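Local atomic coordinates of Abbfa_003403 (Acinetobacter baumannii, PDB entry 4ZXH), a protein that probably activates an amino acid as its adenylate, loads it onto a phosphopantetheine-bearing carrier domain and couples and releases the product, as a four-domain nonribosomal peptide synthetase. Residues P560-F565 with T667-F671; S643-F647 with T768-S772; F647-M651 with S674-L678; V657-L663 with I680-G686; L819-Y823 with G844-R848. Numbering follows the deposited sequence.

Contact 1: residues P560-F565 with T667-F671; sequences PLDPNF and TTYAF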
# COMPACT_ATOMS: atom_id res chain seq x y z
N PRO A 560 10.36 42.30 12.37
CA PRO A 560 8.92 42.10 12.55
C PRO A 560 8.54 41.58 13.94
O PRO A 560 8.94 40.49 14.32
CB PRO A 560 8.57 41.07 11.48
CG PRO A 560 9.63 41.20 10.46
CD PRO A 560 10.88 41.52 11.24
N LEU A 561 7.76 42.37 14.67
CA LEU A 561 7.17 41.91 15.92
C LEU A 561 5.65 41.92 15.79
O LEU A 561 4.98 42.89 16.17
CB LEU A 561 7.62 42.78 17.09
CG LEU A 561 9.14 42.84 17.25
CD1 LEU A 561 9.56 44.10 17.93
CD2 LEU A 561 9.62 41.62 18.02
N ASP A 562 5.10 40.86 15.22
CA ASP A 562 3.67 40.75 15.02
C ASP A 562 3.01 40.70 16.39
O ASP A 562 3.30 39.79 17.17
CB ASP A 562 3.33 39.52 14.18
CG ASP A 562 1.87 39.46 13.76
OD1 ASP A 562 0.99 40.03 14.44
OD2 ASP A 562 1.61 38.83 12.72
N PRO A 563 2.13 41.67 16.68
CA PRO A 563 1.53 41.83 18.02
C PRO A 563 0.53 40.74 18.40
O PRO A 563 0.12 40.68 19.56
CB PRO A 563 0.82 43.19 17.93
CG PRO A 563 0.55 43.38 16.49
CD PRO A 563 1.72 42.75 15.77
N ASN A 564 0.14 39.89 17.45
CA ASN A 564 -0.75 38.78 17.78
C ASN A 564 0.01 37.55 18.24
O ASN A 564 -0.58 36.65 18.85
CB ASN A 564 -1.66 38.45 16.59
CG ASN A 564 -2.43 39.66 16.11
OD1 ASN A 564 -2.27 40.11 14.98
ND2 ASN A 564 -3.32 40.17 16.97
N PHE A 565 1.32 37.54 18.00
CA PHE A 565 2.18 36.45 18.45
C PHE A 565 2.24 36.43 19.99
O PHE A 565 1.95 37.44 20.64
CB PHE A 565 3.59 36.59 17.84
CG PHE A 565 3.66 36.27 16.35
CD1 PHE A 565 2.51 36.22 15.57
CD2 PHE A 565 4.88 36.01 15.75
CE1 PHE A 565 2.59 35.93 14.22
CE2 PHE A 565 4.98 35.72 14.40
CZ PHE A 565 3.82 35.68 13.63
N THR A 667 -0.83 37.84 4.36
CA THR A 667 0.20 37.19 5.14
C THR A 667 0.83 38.15 6.14
O THR A 667 1.20 39.28 5.77
CB THR A 667 1.29 36.64 4.22
OG1 THR A 667 0.69 35.86 3.19
CG2 THR A 667 2.28 35.79 4.98
N THR A 668 0.96 37.70 7.39
CA THR A 668 1.71 38.44 8.40
C THR A 668 3.07 38.93 7.88
O THR A 668 3.77 38.23 7.15
CB THR A 668 1.95 37.59 9.66
OG1 THR A 668 2.89 38.28 10.50
CG2 THR A 668 2.52 36.25 9.32
N TYR A 669 3.45 40.14 8.27
CA TYR A 669 4.71 40.70 7.82
C TYR A 669 5.86 40.09 8.61
O TYR A 669 7.03 40.39 8.35
CB TYR A 669 4.73 42.22 7.93
CG TYR A 669 4.59 42.72 9.35
CD1 TYR A 669 5.71 43.03 10.11
CD2 TYR A 669 3.33 42.90 9.93
CE1 TYR A 669 5.57 43.50 11.42
CE2 TYR A 669 3.20 43.36 11.23
CZ TYR A 669 4.32 43.66 11.97
OH TYR A 669 4.19 44.12 13.25
N ALA A 670 5.53 39.23 9.56
CA ALA A 670 6.54 38.47 10.28
C ALA A 670 6.84 37.17 9.55
O ALA A 670 7.51 36.30 10.09
CB ALA A 670 6.09 38.19 11.67
N PHE A 671 6.32 37.05 8.33
CA PHE A 671 6.62 35.96 7.41
C PHE A 671 7.15 36.61 6.13
O PHE A 671 6.51 37.51 5.59
CB PHE A 671 5.37 35.12 7.14
CG PHE A 671 5.64 33.84 6.43
CD1 PHE A 671 6.94 33.33 6.35
CD2 PHE A 671 4.59 33.13 5.84
CE1 PHE A 671 7.18 32.13 5.69
CE2 PHE A 671 4.83 31.92 5.17
CZ PHE A 671 6.13 31.42 5.10
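Two loops meet here, each following a strand of a different sheet in the adenylation domain: 560-565 comes after strand 557-560, while 667-671 comes after strand 662-665 and runs into the Phe-Asp core motif of this family. Thr667 makes no contact across the gap; its hydroxyl bonds to Glu677. Thr668 supplies the one hydrogen bond between the loops, from its OG1 to Asp562 OD2 at 2.6 Å. The same oxygen accepts from Ala670 N (3.0 Å), an ST turn that mirrors the Asx turn opposite, where Asp562 OD1 accepts from Asn564 N at 3.1 Å. Each side chain thus braces its own type I turn while joining the other. Tyr669 lays its ring along the 560-562 backbone, CD1 lying 3.7 Å from Pro560 CB, and its length lets the phenol reach past to bond with Leu536 O of strand 533-537 and Leu538 N just after it. Ala670 is small enough to sit between two rings, its CB 3.8 Å from Pro560 CB. The Phe671 side chain makes no contact with 560-565; it touches Asn952 and Lys954 of the C-terminal subdomain, while Phe565, which touches Ala951, brings its CE2 within 3.8 Å of Ala670 CB.

Contact 2: residues S643-F647 with T768-S772; sequences SIINF and TTVWS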
# COMPACT_ATOMS: atom_id res chain seq x y z
N SER A 643 19.30 41.10 -2.68
CA SER A 643 18.46 39.88 -2.76
C SER A 643 17.01 40.22 -3.06
O SER A 643 16.42 39.64 -3.95
CB SER A 643 18.48 39.08 -1.44
OG SER A 643 19.74 39.12 -0.79
N ILE A 644 16.46 41.15 -2.29
CA ILE A 644 15.05 41.50 -2.38
C ILE A 644 14.69 41.94 -3.79
O ILE A 644 13.73 41.44 -4.36
CB ILE A 644 14.68 42.64 -1.39
CG1 ILE A 644 14.83 42.15 0.03
CG2 ILE A 644 13.24 43.15 -1.62
CD1 ILE A 644 14.40 43.14 1.03
N ILE A 645 15.46 42.86 -4.36
CA ILE A 645 15.11 43.42 -5.64
C ILE A 645 15.30 42.34 -6.74
O ILE A 645 14.50 42.25 -7.67
CB ILE A 645 15.93 44.73 -5.93
CG1 ILE A 645 15.50 45.36 -7.26
CG2 ILE A 645 17.45 44.51 -5.84
CD1 ILE A 645 14.10 45.92 -7.20
N ASN A 646 16.32 41.50 -6.60
CA ASN A 646 16.46 40.34 -7.47
C ASN A 646 15.21 39.46 -7.44
O ASN A 646 14.72 39.03 -8.48
CB ASN A 646 17.66 39.50 -7.05
CG ASN A 646 17.83 38.27 -7.93
OD1 ASN A 646 18.25 38.36 -9.08
ND2 ASN A 646 17.47 37.12 -7.39
N PHE A 647 14.72 39.19 -6.24
CA PHE A 647 13.52 38.40 -6.07
C PHE A 647 12.30 39.04 -6.74
O PHE A 647 11.62 38.41 -7.54
CB PHE A 647 13.24 38.18 -4.59
CG PHE A 647 11.84 37.73 -4.29
CD1 PHE A 647 11.43 36.44 -4.60
CD2 PHE A 647 10.93 38.59 -3.68
CE1 PHE A 647 10.15 36.02 -4.32
CE2 PHE A 647 9.65 38.17 -3.40
CZ PHE A 647 9.26 36.90 -3.73
N THR A 768 17.18 32.29 1.59
CA THR A 768 17.55 32.62 0.21
C THR A 768 16.55 33.57 -0.40
O THR A 768 16.45 33.69 -1.63
CB THR A 768 17.69 31.35 -0.68
OG1 THR A 768 16.51 30.55 -0.60
CG2 THR A 768 18.88 30.52 -0.24
N THR A 769 15.83 34.25 0.48
CA THR A 769 14.93 35.39 0.19
C THR A 769 13.59 35.01 -0.45
O THR A 769 13.46 34.94 -1.67
CB THR A 769 15.61 36.42 -0.70
OG1 THR A 769 16.89 36.75 -0.14
CG2 THR A 769 14.78 37.69 -0.78
N VAL A 770 12.60 34.81 0.43
CA VAL A 770 11.20 34.53 0.09
C VAL A 770 11.02 33.25 -0.74
O VAL A 770 10.80 32.18 -0.18
CB VAL A 770 10.53 35.70 -0.66
CG1 VAL A 770 9.04 35.47 -0.71
CG2 VAL A 770 10.83 37.03 0.04
N TRP A 771 11.10 33.35 -2.06
CA TRP A 771 11.03 32.16 -2.89
C TRP A 771 12.31 32.02 -3.70
O TRP A 771 12.98 33.02 -4.00
CB TRP A 771 9.82 32.22 -3.83
CG TRP A 771 8.45 32.49 -3.19
CD1 TRP A 771 7.59 33.50 -3.51
CD2 TRP A 771 7.79 31.72 -2.16
NE1 TRP A 771 6.44 33.41 -2.74
CE2 TRP A 771 6.55 32.34 -1.89
CE3 TRP A 771 8.14 30.58 -1.42
CZ2 TRP A 771 5.65 31.85 -0.93
CZ3 TRP A 771 7.25 30.10 -0.46
CH2 TRP A 771 6.02 30.74 -0.22
N SER A 772 12.65 30.79 -4.07
CA SER A 772 13.83 30.52 -4.89
C SER A 772 13.52 29.68 -6.13
O SER A 772 14.29 29.69 -7.09
CB SER A 772 14.91 29.82 -4.06
OG SER A 772 15.70 30.75 -3.34
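The N-terminal half of helix 641-655 packs on the loop that follows the Tyr-Gly-Pro-Thr-Glu core motif of the adenylation domain. Phe647 dominates: with chi1 at t (163°) its ring swings across to the loop and lies beneath Val770, whose CB stands 3.7 Å from the ring centroid and 19° off the normal, a CH-pi contact over the face. Val770 in its t rotamer also brings CG1 to 3.3 Å from Phe647 CZ. Farther round, Phe647 CE1 lies 3.7 Å from Trp771 CD1, the two rings meeting obliquely with planes at 55°. Thr769 and Val770 both have positive phi, uncommon for beta-branched residues, and this backbone turns both side chains toward the helix. The m rotamer of Thr769 sets OG1 3.1 Å from Ser643 CB, but that hydroxyl bonds to Gly818 O; its methyl CG2 faces Phe647 CB at 4.1 Å. Ser643, being small, lets the loop come close. Trp771 NE1 likewise finds its partner outside, at Gln715. By analogy with related adenylation domains, Val770 and Trp771 probably occupy positions that line the amino acid pocket. No hydrogen bond joins the segments, so the fit is one of shape and apolar surface: Phe647 backs the loop while the polar ends of Thr769 and Trp771 are satisfied by other parts of the domain.

Contact 3: residues F647-M651 with S674-L678; sequences FLLSM and SILEL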
# COMPACT_ATOMS: atom_id res chain seq x y z
N PHE A 647 14.72 39.19 -6.24
CA PHE A 647 13.52 38.40 -6.07
C PHE A 647 12.30 39.04 -6.74
O PHE A 647 11.62 38.41 -7.54
CB PHE A 647 13.24 38.18 -4.59
CG PHE A 647 11.84 37.73 -4.29
CD1 PHE A 647 11.43 36.44 -4.60
CD2 PHE A 647 10.93 38.59 -3.68
CE1 PHE A 647 10.15 36.02 -4.32
CE2 PHE A 647 9.65 38.17 -3.40
CZ PHE A 647 9.26 36.90 -3.73
N LEU A 648 12.04 40.29 -6.38
CA LEU A 648 10.87 41.01 -6.86
C LEU A 648 10.82 41.09 -8.37
O LEU A 648 9.78 40.82 -8.97
CB LEU A 648 10.83 42.42 -6.26
CG LEU A 648 10.43 42.38 -4.78
CD1 LEU A 648 10.62 43.72 -4.10
CD2 LEU A 648 8.99 41.92 -4.68
N LEU A 649 11.95 41.46 -8.99
CA LEU A 649 12.01 41.55 -10.45
C LEU A 649 11.80 40.19 -11.10
O LEU A 649 11.12 40.08 -12.13
CB LEU A 649 13.35 42.13 -10.90
CG LEU A 649 13.57 43.62 -10.63
CD1 LEU A 649 14.90 44.05 -11.19
CD2 LEU A 649 12.44 44.44 -11.22
N SER A 650 12.38 39.15 -10.50
CA SER A 650 12.25 37.79 -11.00
C SER A 650 10.78 37.38 -10.96
O SER A 650 10.26 36.75 -11.88
CB SER A 650 13.09 36.83 -10.16
OG SER A 650 13.47 35.68 -10.89
N MET A 651 10.12 37.76 -9.88
CA MET A 651 8.72 37.41 -9.70
C MET A 651 7.87 38.14 -10.72
O MET A 651 6.90 37.58 -11.24
CB MET A 651 8.28 37.71 -8.27
CG MET A 651 8.55 36.55 -7.33
SD MET A 651 7.70 35.00 -7.80
CE MET A 651 9.06 33.90 -7.66
N SER A 674 5.34 37.89 2.74
CA SER A 674 4.51 39.10 2.75
C SER A 674 5.18 40.24 1.99
O SER A 674 4.51 41.13 1.47
CB SER A 674 4.23 39.54 4.18
OG SER A 674 5.42 40.02 4.77
N ILE A 675 6.51 40.22 1.97
CA ILE A 675 7.30 41.16 1.18
C ILE A 675 6.78 41.31 -0.26
O ILE A 675 6.62 42.43 -0.75
CB ILE A 675 8.80 40.72 1.17
CG1 ILE A 675 9.52 41.37 2.33
CG2 ILE A 675 9.51 41.11 -0.09
CD1 ILE A 675 9.42 42.86 2.29
N LEU A 676 6.50 40.19 -0.93
CA LEU A 676 5.96 40.20 -2.29
C LEU A 676 4.58 40.85 -2.35
O LEU A 676 4.27 41.59 -3.29
CB LEU A 676 5.86 38.77 -2.83
CG LEU A 676 5.14 38.60 -4.16
CD1 LEU A 676 5.96 39.17 -5.30
CD2 LEU A 676 4.83 37.15 -4.40
N GLU A 677 3.76 40.55 -1.35
CA GLU A 677 2.38 41.00 -1.29
C GLU A 677 2.27 42.50 -1.03
O GLU A 677 1.39 43.17 -1.57
CB GLU A 677 1.62 40.24 -0.20
CG GLU A 677 1.83 38.73 -0.20
CD GLU A 677 1.07 38.05 0.93
OE1 GLU A 677 0.49 38.76 1.78
OE2 GLU A 677 1.07 36.80 0.97
N LEU A 678 3.15 43.01 -0.19
CA LEU A 678 3.08 44.40 0.23
C LEU A 678 3.81 45.37 -0.72
O LEU A 678 3.58 46.57 -0.67
CB LEU A 678 3.64 44.54 1.65
CG LEU A 678 2.89 43.72 2.72
CD1 LEU A 678 3.65 43.73 4.06
CD2 LEU A 678 1.43 44.19 2.92
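Two helices cross obliquely in the interior of the adenylation domain, the axes of segments 647-651 and 674-678 approaching to 10.9 Å at a signed angle of -66°. So steep a crossing keeps the contact short, and four apolar pairs carry it. The aromatic share belongs to Phe647, which meets the second helix with CE2: Leu676 CB lies at the ring edge, 3.9 Å away, and Ile675 CG2 at 4.4 Å. The aliphatic share converges on Leu676 CD1, which touches Leu648 CD2 at 4.1 Å and Met651 CB at 4.0 Å. Leu676 projects sideways in a t,p rotamer and reaches between the residues that i, i+1 and i+4 spacing brings to this face: Phe647, Leu648 and Met651. Branched leucine ends suit such a gap, since they fill it without directional bonds; Met651 contributes its CB, while its thioether end turns away. No polar contact crosses the interface. Glu677 points away, and its carboxylate bonds to Thr667 and Gln715; Ser650 is turned to Ala790 N. In relatives the position of Leu676 helps to line the amino acid pocket, so it probably does so here as well. Along the chain, strand 662-665 connects the two helices, and Glu677 and Leu678 rest on that strand, so helix 674-679 lies between the central sheet and helix 641-655.

Contact 4: residues V657-L663 with I680-G686; sequences VTTETQL and IPLMYGG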
# COMPACT_ATOMS: atom_id res chain seq x y z
N VAL A 657 3.09 42.30 -13.39
CA VAL A 657 2.26 43.22 -12.62
C VAL A 657 2.12 44.55 -13.36
O VAL A 657 3.07 45.06 -13.96
CB VAL A 657 2.86 43.45 -11.21
CG1 VAL A 657 2.11 44.53 -10.45
CG2 VAL A 657 2.82 42.16 -10.41
N THR A 658 0.91 45.10 -13.34
CA THR A 658 0.59 46.31 -14.09
C THR A 658 -0.22 47.27 -13.25
O THR A 658 -0.40 47.06 -12.06
CB THR A 658 -0.23 46.01 -15.33
OG1 THR A 658 -1.56 45.67 -14.93
CG2 THR A 658 0.38 44.86 -16.12
N THR A 659 -0.76 48.29 -13.90
CA THR A 659 -1.56 49.30 -13.21
C THR A 659 -2.87 48.71 -12.69
O THR A 659 -3.37 49.10 -11.63
CB THR A 659 -1.82 50.48 -14.14
OG1 THR A 659 -0.61 51.22 -14.28
CG2 THR A 659 -2.91 51.39 -13.58
N GLU A 660 -3.40 47.74 -13.43
CA GLU A 660 -4.69 47.14 -13.09
C GLU A 660 -4.57 46.05 -12.02
O GLU A 660 -5.57 45.46 -11.62
CB GLU A 660 -5.34 46.59 -14.35
CG GLU A 660 -5.70 47.68 -15.34
CD GLU A 660 -5.94 47.14 -16.74
OE1 GLU A 660 -7.11 47.12 -17.18
OE2 GLU A 660 -4.96 46.74 -17.40
N THR A 661 -3.36 45.81 -11.54
CA THR A 661 -3.13 44.76 -10.55
C THR A 661 -3.74 45.11 -9.21
O THR A 661 -3.44 46.16 -8.64
CB THR A 661 -1.64 44.48 -10.33
OG1 THR A 661 -1.03 44.03 -11.54
CG2 THR A 661 -1.48 43.41 -9.28
N GLN A 662 -4.59 44.22 -8.70
CA GLN A 662 -5.11 44.39 -7.36
C GLN A 662 -4.83 43.15 -6.52
O GLN A 662 -5.46 42.11 -6.69
CB GLN A 662 -6.61 44.72 -7.40
CG GLN A 662 -6.86 46.12 -7.94
CD GLN A 662 -8.28 46.59 -7.75
OE1 GLN A 662 -9.22 45.80 -7.78
NE2 GLN A 662 -8.44 47.89 -7.54
N LEU A 663 -3.88 43.29 -5.61
CA LEU A 663 -3.38 42.16 -4.84
C LEU A 663 -3.92 42.18 -3.42
O LEU A 663 -3.85 43.21 -2.74
CB LEU A 663 -1.85 42.18 -4.81
CG LEU A 663 -1.11 40.92 -4.36
CD1 LEU A 663 0.22 40.90 -5.05
CD2 LEU A 663 -0.91 40.87 -2.84
N ILE A 680 5.18 44.49 -4.45
CA ILE A 680 5.30 44.38 -5.90
C ILE A 680 4.23 45.12 -6.72
O ILE A 680 4.51 45.51 -7.85
CB ILE A 680 5.37 42.90 -6.37
CG1 ILE A 680 6.10 42.83 -7.72
CG2 ILE A 680 3.99 42.27 -6.44
CD1 ILE A 680 6.30 41.42 -8.26
N PRO A 681 3.01 45.36 -6.17
CA PRO A 681 2.19 46.18 -7.07
C PRO A 681 2.63 47.64 -7.02
O PRO A 681 2.45 48.36 -8.00
CB PRO A 681 0.76 46.02 -6.51
CG PRO A 681 0.83 44.86 -5.57
CD PRO A 681 2.23 44.88 -5.02
N LEU A 682 3.20 48.06 -5.89
CA LEU A 682 3.66 49.44 -5.76
C LEU A 682 4.80 49.75 -6.73
O LEU A 682 4.93 50.87 -7.20
CB LEU A 682 4.10 49.73 -4.34
CG LEU A 682 3.05 49.60 -3.26
CD1 LEU A 682 3.70 49.86 -1.91
CD2 LEU A 682 1.90 50.56 -3.51
N MET A 683 5.61 48.75 -7.05
CA MET A 683 6.64 48.91 -8.07
C MET A 683 6.07 49.20 -9.47
O MET A 683 6.79 49.69 -10.36
CB MET A 683 7.53 47.65 -8.14
CG MET A 683 8.46 47.44 -6.95
SD MET A 683 9.08 45.73 -6.81
CE MET A 683 9.69 45.40 -8.46
N TYR A 684 4.79 48.91 -9.69
CA TYR A 684 4.26 49.02 -11.05
C TYR A 684 2.99 49.86 -11.21
O TYR A 684 2.50 50.04 -12.33
CB TYR A 684 4.05 47.60 -11.62
CG TYR A 684 5.36 46.87 -11.76
CD1 TYR A 684 6.23 47.17 -12.81
CD2 TYR A 684 5.76 45.91 -10.83
CE1 TYR A 684 7.44 46.53 -12.95
CE2 TYR A 684 6.99 45.26 -10.96
CZ TYR A 684 7.82 45.58 -12.03
OH TYR A 684 9.04 44.97 -12.19
N GLY A 685 2.48 50.40 -10.10
CA GLY A 685 1.38 51.35 -10.16
C GLY A 685 0.03 50.77 -9.78
O GLY A 685 -1.00 51.46 -9.83
N GLY A 686 0.02 49.49 -9.40
CA GLY A 686 -1.19 48.81 -8.98
C GLY A 686 -1.61 49.09 -7.55
O GLY A 686 -1.09 50.00 -6.91
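This is close backbone and apolar packing at the beginning of two neighbouring parallel strands of the central sheet in the adenylation domain: 657-663 leads into strand 662-665, and segment 680-686 into strand 687-690. No hydrogen bond links the two segments themselves. Val657 fills the middle, its CG1 3.8 Å from both Pro681 CA and Tyr684 CB and its CG2 4.1 Å from Ile680 CG2. Leu663 adds CB against Pro681 CG (3.9 Å) and CD1 against Ile680 CG2 (4.2 Å). Alongside, Thr658 to Thr661 form a type I turn, secured by Thr661 OG1 accepting from Thr658 N at 2.9 Å. Gly686 slots against this turn: its CA is 3.4 Å from Thr659 O in a CA-H...O contact, 3.6 Å from Thr658 O and 3.5 Å from Thr661 O. A CB there would collide with two of these carbonyls, Thr658 O and Thr661 O, so only glycine fits. At Gly685 the backbone (phi 103°, psi 2°) would jam a CB against Tyr684 O, which calls for glycine. Beyond the contact, Thr661 and Leu663 pair through their backbones with Val687, making strand 662-665, helix 674-679 and strand 687-690 a beta-alpha-beta crossover, while Tyr684 leans on Leu649 and Asn652 of helix 641-655.

Contact 5: residues L819-Y823 with G844-R848; sequences LAVDY and GRLYR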
# COMPACT_ATOMS: atom_id res chain seq x y z
N LEU A 819 20.98 34.74 -1.55
CA LEU A 819 21.48 34.36 -0.24
C LEU A 819 21.43 35.48 0.79
O LEU A 819 21.70 36.63 0.48
CB LEU A 819 22.90 33.83 -0.35
CG LEU A 819 22.92 32.31 -0.28
CD1 LEU A 819 22.28 31.72 -1.52
CD2 LEU A 819 24.32 31.78 -0.08
N ALA A 820 21.08 35.12 2.02
CA ALA A 820 21.15 36.04 3.14
C ALA A 820 22.57 36.50 3.39
O ALA A 820 23.52 35.83 2.98
CB ALA A 820 20.59 35.40 4.37
N VAL A 821 22.71 37.64 4.07
CA VAL A 821 24.00 38.12 4.52
C VAL A 821 24.58 37.17 5.58
O VAL A 821 25.71 36.66 5.44
CB VAL A 821 23.91 39.53 5.11
CG1 VAL A 821 25.26 39.96 5.67
CG2 VAL A 821 23.38 40.51 4.06
N ASP A 822 23.79 36.93 6.63
CA ASP A 822 24.13 35.99 7.68
C ASP A 822 22.96 35.75 8.64
O ASP A 822 21.87 36.29 8.46
CB ASP A 822 25.35 36.50 8.46
CG ASP A 822 25.14 37.89 9.01
OD1 ASP A 822 24.00 38.24 9.34
OD2 ASP A 822 26.13 38.66 9.06
N TYR A 823 23.21 34.92 9.65
CA TYR A 823 22.36 34.85 10.84
C TYR A 823 22.85 35.91 11.84
O TYR A 823 24.05 35.98 12.15
CB TYR A 823 22.42 33.46 11.48
CG TYR A 823 21.71 32.36 10.70
CD1 TYR A 823 20.35 32.43 10.44
CD2 TYR A 823 22.40 31.23 10.27
CE1 TYR A 823 19.70 31.42 9.74
CE2 TYR A 823 21.76 30.21 9.58
CZ TYR A 823 20.40 30.31 9.31
OH TYR A 823 19.75 29.31 8.63
N GLY A 844 30.26 29.40 -6.21
CA GLY A 844 30.23 30.44 -5.21
C GLY A 844 29.65 30.00 -3.88
O GLY A 844 29.58 28.81 -3.57
N ARG A 845 29.24 30.99 -3.10
CA ARG A 845 28.63 30.75 -1.80
C ARG A 845 27.28 30.04 -1.97
O ARG A 845 26.50 30.38 -2.87
CB ARG A 845 28.47 32.08 -1.07
CG ARG A 845 28.18 32.00 0.41
CD ARG A 845 28.41 33.36 1.03
NE ARG A 845 28.09 33.43 2.45
CZ ARG A 845 27.03 34.08 2.94
NH1 ARG A 845 26.19 34.71 2.11
NH2 ARG A 845 26.82 34.12 4.25
N LEU A 846 27.03 29.04 -1.13
CA LEU A 846 25.80 28.24 -1.18
C LEU A 846 25.14 28.11 0.18
O LEU A 846 25.79 28.23 1.22
CB LEU A 846 26.08 26.84 -1.72
CG LEU A 846 26.84 26.60 -3.00
CD1 LEU A 846 27.00 25.10 -3.21
CD2 LEU A 846 26.10 27.24 -4.15
N TYR A 847 23.85 27.82 0.16
CA TYR A 847 23.09 27.65 1.39
C TYR A 847 22.55 26.24 1.50
O TYR A 847 21.98 25.70 0.55
CB TYR A 847 21.94 28.66 1.49
CG TYR A 847 20.98 28.31 2.62
CD1 TYR A 847 21.36 28.46 3.95
CD2 TYR A 847 19.72 27.79 2.35
CE1 TYR A 847 20.50 28.12 4.99
CE2 TYR A 847 18.86 27.45 3.38
CZ TYR A 847 19.25 27.62 4.69
OH TYR A 847 18.38 27.28 5.69
N ARG A 848 22.73 25.66 2.67
CA ARG A 848 22.33 24.29 2.98
C ARG A 848 20.91 24.26 3.59
O ARG A 848 20.69 24.70 4.73
CB ARG A 848 23.36 23.69 3.93
CG ARG A 848 23.06 22.34 4.42
CD ARG A 848 24.17 21.82 5.30
NE ARG A 848 24.13 20.36 5.29
CZ ARG A 848 25.14 19.60 5.69
NH1 ARG A 848 26.24 20.17 6.14
NH2 ARG A 848 25.02 18.28 5.63
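Arg845 reaches across from the foot of strand 846-855 to two successive backbone carbonyls: NH1 donates to Ala820 O at 3.0 Å, and NH2 to Val821 O, also 3.0 Å but at a poor angle and weak. The contact joins two conserved regions of adenylation domains, the Gly-Glu-Leu core that ends near 819-823 and the Tyr-Arg-Thr-Gly-Asp core begun by Tyr847, at the edge of the antiparallel sheet formed by strands such as 809-816 and 846-855. Arginine suits the task because it is long and its guanidinium carries several N-H donors; with the first three chi angles all t, the chain extends across the gap and offers NH1 and NH2 to successive carbonyls. Beside its aliphatic part lies Leu819, whose CD2 is 3.9 Å from Arg845 CG and 3.8 Å from Arg845 O. The same leucine covers the strand backbone, CD2 coming to 3.8 Å from Leu846 C, and packs CG against Tyr847 CB at 4.2 Å. Phe834 closes over Leu819, Arg845 and Tyr847. Asp822 turns away to a salt bridge with Arg638, so strand 822-823 is held to strand 635-640. Tyr823 bends its ring back toward the second segment, though its hydroxyl bonds to Glu767; at the far end of the contact, Tyr823 OH lies 3.8 Å from Tyr847 OH, near the plane of the Tyr847 ring.

In the fold
Within the adenylation domain, contacts 5, 2, 3 and 4 form a row, and contact 1 joins it at contact 3. Between centres, contacts 2 and 3, which share Phe647 on helix 641-655, are about 8 Å apart, contacts 3 and 4 about 11 Å, contacts 1 and 3 about 17 Å, contacts 2 and 5 about 12 Å, and contacts 4 and 5 about 30 Å. Contact 1 meets contact 3 through Thr667 OG1 and Glu677 OE2, 2.4 Å apart. Along the chain, contacts 1, 3 and 4 interlace, whereas contact 5 comes last. Helix 641-655, strand 662-665 and helix 674-679 thus tie the central sheet to loops that probably shape the amino acid pocket.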